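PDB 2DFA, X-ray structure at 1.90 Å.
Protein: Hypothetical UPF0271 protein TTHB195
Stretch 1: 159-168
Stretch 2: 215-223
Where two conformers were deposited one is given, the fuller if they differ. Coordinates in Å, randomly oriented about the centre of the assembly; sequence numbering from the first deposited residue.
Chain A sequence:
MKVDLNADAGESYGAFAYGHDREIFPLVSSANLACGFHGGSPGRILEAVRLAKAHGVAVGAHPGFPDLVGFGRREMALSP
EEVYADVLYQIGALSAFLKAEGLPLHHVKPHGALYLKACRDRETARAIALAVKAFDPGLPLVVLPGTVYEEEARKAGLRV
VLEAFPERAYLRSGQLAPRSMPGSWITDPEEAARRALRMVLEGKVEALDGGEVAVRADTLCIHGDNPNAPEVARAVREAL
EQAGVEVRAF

Stretch 1 (159-168) RVVLEAFPER
Stretch 2, residues 215-223: VRADTLCIH

The strand that ends at Ala164 and the one that begins at Thr219 run parallel in register, Glu163 beside Thr219 (CA-CA 4.9 Å) and Ala164 beside Leu220 (5.0 Å), their axes inclined at 44°. Both keep extended backbones, for example -83/125 at Leu162 and -143/147 at Thr219.

Ahead of the strand, Arg216 (chi1 t) brings NE within 3.7 Å of Leu162 CD1, while Ala217 CB packs 3.5 Å from Ala164 CB. Asp218 (phi/psi -76/-33, chi1 m) turns its carboxylate back, so that OD2 accepts from Leu162 N (2.8 Å, 164°). Leu162 O in turn receives two amides: Asp218 N at 2.9 Å, bent to 136°, and Thr219 N at 3.1 Å.

The ladder continues as Thr219 O accepts from Ala164 N (3.0 Å, 155°) and Ala164 O from Cys221 N (3.0 Å, 168°). Thr219 (chi1 t) shares a sheet face with Glu163; Leu220 (m, t) lies on the other with Ala164, its CD2 3.8 Å from Ala164 CB. Cys221 (chi1 t) sets CB 3.6 Å from Phe165 CD2.

Beyond the strand pairing, a type I turn, Phe165 to Arg168, carries Glu167 (m, t) toward stretch 2. One water bridges Glu167 N (2.9 Å) and Cys221 O (2.6 Å). Ile222 CD1 meets Pro166 CG at 4.1 Å, and His223 N donates to Glu167 OE2 (2.7 Å, 173°).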

# COMPACT_ATOMS: atom_id res chain seq x y z
N ARG A 159 -22.58 24.06 5.87
CA ARG A 159 -22.30 25.37 5.32
C ARG A 159 -21.50 25.07 4.06
O ARG A 159 -20.58 24.25 4.09
CB ARG A 159 -21.44 26.19 6.28
CG ARG A 159 -20.83 27.43 5.63
CD ARG A 159 -19.83 28.10 6.56
NE ARG A 159 -19.08 29.14 5.87
CZ ARG A 159 -17.93 29.64 6.31
NH1 ARG A 159 -17.41 29.20 7.44
NH2 ARG A 159 -17.30 30.57 5.61
N VAL A 160 -21.84 25.73 2.96
CA VAL A 160 -21.13 25.49 1.71
C VAL A 160 -20.33 26.71 1.25
O VAL A 160 -20.76 27.84 1.44
CB VAL A 160 -22.11 25.07 0.58
CG1 VAL A 160 -22.86 23.81 0.99
CG2 VAL A 160 -23.08 26.20 0.29
N VAL A 161 -19.17 26.45 0.67
CA VAL A 161 -18.28 27.49 0.17
C VAL A 161 -18.13 27.30 -1.34
O VAL A 161 -17.70 26.24 -1.79
CB VAL A 161 -16.89 27.41 0.83
CG1 VAL A 161 -15.99 28.50 0.29
CG2 VAL A 161 -17.02 27.53 2.34
N LEU A 162 -18.47 28.32 -2.11
CA LEU A 162 -18.39 28.25 -3.57
C LEU A 162 -17.02 28.54 -4.15
O LEU A 162 -16.42 29.59 -3.91
CB LEU A 162 -19.42 29.19 -4.20
CG LEU A 162 -20.87 28.92 -3.75
CD1 LEU A 162 -21.82 29.82 -4.53
CD2 LEU A 162 -21.21 27.45 -3.99
N GLU A 163 -16.52 27.59 -4.93
CA GLU A 163 -15.21 27.69 -5.55
C GLU A 163 -15.27 28.07 -7.03
O GLU A 163 -16.16 27.63 -7.76
CB GLU A 163 -14.47 26.36 -5.38
CG GLU A 163 -13.13 26.28 -6.07
CD GLU A 163 -12.36 25.03 -5.67
OE1 GLU A 163 -12.91 23.92 -5.80
OE2 GLU A 163 -11.20 25.17 -5.24
N ALA A 164 -14.32 28.90 -7.45
CA ALA A 164 -14.22 29.33 -8.84
C ALA A 164 -12.80 29.06 -9.29
O ALA A 164 -11.88 29.02 -8.46
CB ALA A 164 -14.55 30.83 -8.95
N PHE A 165 -12.61 28.88 -10.59
CA PHE A 165 -11.29 28.57 -11.13
C PHE A 165 -10.80 29.56 -12.17
O PHE A 165 -11.13 29.45 -13.35
CB PHE A 165 -11.30 27.16 -11.74
CG PHE A 165 -11.80 26.10 -10.81
CD1 PHE A 165 -13.16 25.98 -10.53
CD2 PHE A 165 -10.91 25.23 -10.18
CE1 PHE A 165 -13.63 25.01 -9.65
CE2 PHE A 165 -11.37 24.26 -9.30
CZ PHE A 165 -12.74 24.15 -9.03
N PRO A 166 -9.98 30.54 -11.75
CA PRO A 166 -9.47 31.53 -12.70
C PRO A 166 -8.60 30.93 -13.80
O PRO A 166 -8.40 31.55 -14.84
CB PRO A 166 -8.69 32.50 -11.80
CG PRO A 166 -8.28 31.64 -10.64
CD PRO A 166 -9.51 30.82 -10.38
N GLU A 167 -8.11 29.71 -13.60
CA GLU A 167 -7.27 29.05 -14.59
C GLU A 167 -8.02 28.14 -15.55
O GLU A 167 -7.42 27.57 -16.47
CB GLU A 167 -6.17 28.24 -13.90
CG GLU A 167 -5.23 29.05 -13.04
CD GLU A 167 -4.16 28.19 -12.40
OE1 GLU A 167 -3.25 27.73 -13.13
OE2 GLU A 167 -4.23 27.95 -11.18
N ARG A 168 -9.32 27.98 -15.35
CA ARG A 168 -10.12 27.11 -16.21
C ARG A 168 -11.17 27.90 -16.97
O ARG A 168 -11.76 28.84 -16.44
CB ARG A 168 -10.81 26.03 -15.37
CG ARG A 168 -9.85 25.05 -14.72
CD ARG A 168 -9.12 24.23 -15.77
NE ARG A 168 -10.04 23.41 -16.55
CZ ARG A 168 -10.75 22.39 -16.06
NH1 ARG A 168 -10.63 22.07 -14.78
NH2 ARG A 168 -11.57 21.71 -16.84
N VAL A 215 -20.67 33.99 -11.78
CA VAL A 215 -19.92 33.12 -10.89
C VAL A 215 -19.66 33.83 -9.58
O VAL A 215 -19.18 34.97 -9.56
CB VAL A 215 -18.56 32.70 -11.50
CG1 VAL A 215 -18.77 31.72 -12.64
CG2 VAL A 215 -17.80 33.93 -12.00
N ARG A 216 -19.98 33.17 -8.48
CA ARG A 216 -19.76 33.74 -7.16
C ARG A 216 -18.58 32.98 -6.58
O ARG A 216 -18.66 31.78 -6.32
CB ARG A 216 -21.00 33.58 -6.28
CG ARG A 216 -21.14 34.67 -5.21
CD ARG A 216 -20.71 34.19 -3.84
NE ARG A 216 -21.67 33.25 -3.27
CZ ARG A 216 -22.94 33.54 -3.02
NH1 ARG A 216 -23.41 34.75 -3.29
NH2 ARG A 216 -23.75 32.62 -2.50
N ALA A 217 -17.47 33.68 -6.41
CA ALA A 217 -16.25 33.07 -5.90
C ALA A 217 -15.95 33.35 -4.43
O ALA A 217 -15.40 34.41 -4.10
CB ALA A 217 -15.07 33.50 -6.76
N ASP A 218 -16.31 32.43 -3.55
CA ASP A 218 -16.01 32.59 -2.14
C ASP A 218 -14.52 32.29 -2.04
O ASP A 218 -13.80 32.87 -1.23
CB ASP A 218 -16.81 31.60 -1.28
CG ASP A 218 -18.30 31.89 -1.29
OD1 ASP A 218 -18.68 33.08 -1.32
OD2 ASP A 218 -19.09 30.92 -1.24
N THR A 219 -14.07 31.38 -2.89
CA THR A 219 -12.66 31.00 -2.92
C THR A 219 -12.23 30.74 -4.37
O THR A 219 -13.02 30.29 -5.19
CB THR A 219 -12.40 29.73 -2.06
OG1 THR A 219 -11.00 29.43 -2.06
CG2 THR A 219 -13.17 28.54 -2.61
N LEU A 220 -10.97 31.04 -4.66
CA LEU A 220 -10.40 30.85 -5.98
C LEU A 220 -9.35 29.75 -5.92
O LEU A 220 -8.39 29.85 -5.15
CB LEU A 220 -9.75 32.14 -6.48
CG LEU A 220 -10.64 33.36 -6.67
CD1 LEU A 220 -9.78 34.57 -7.03
CD2 LEU A 220 -11.67 33.09 -7.76
N CYS A 221 -9.51 28.70 -6.73
CA CYS A 221 -8.56 27.60 -6.74
C CYS A 221 -7.37 27.85 -7.65
O CYS A 221 -7.54 28.31 -8.78
CB CYS A 221 -9.25 26.30 -7.16
SG CYS A 221 -8.12 24.87 -7.29
N ILE A 222 -6.18 27.54 -7.16
CA ILE A 222 -4.95 27.70 -7.92
C ILE A 222 -4.28 26.34 -8.09
O ILE A 222 -4.17 25.58 -7.13
CB ILE A 222 -3.96 28.63 -7.21
CG1 ILE A 222 -4.63 29.98 -6.90
CG2 ILE A 222 -2.72 28.83 -8.07
CD1 ILE A 222 -5.24 30.66 -8.12
N HIS A 223 -3.85 26.03 -9.31
CA HIS A 223 -3.19 24.76 -9.60
C HIS A 223 -2.08 24.45 -8.59
O HIS A 223 -1.98 23.34 -8.08
CB HIS A 223 -2.60 24.78 -11.01
CG HIS A 223 -3.47 24.11 -12.03
ND1 HIS A 223 -4.81 24.41 -12.18
CD2 HIS A 223 -3.19 23.17 -12.96
CE1 HIS A 223 -5.32 23.68 -13.16
NE2 HIS A 223 -4.36 22.91 -13.65
O HOH W 1 -7.98 27.94 -11.33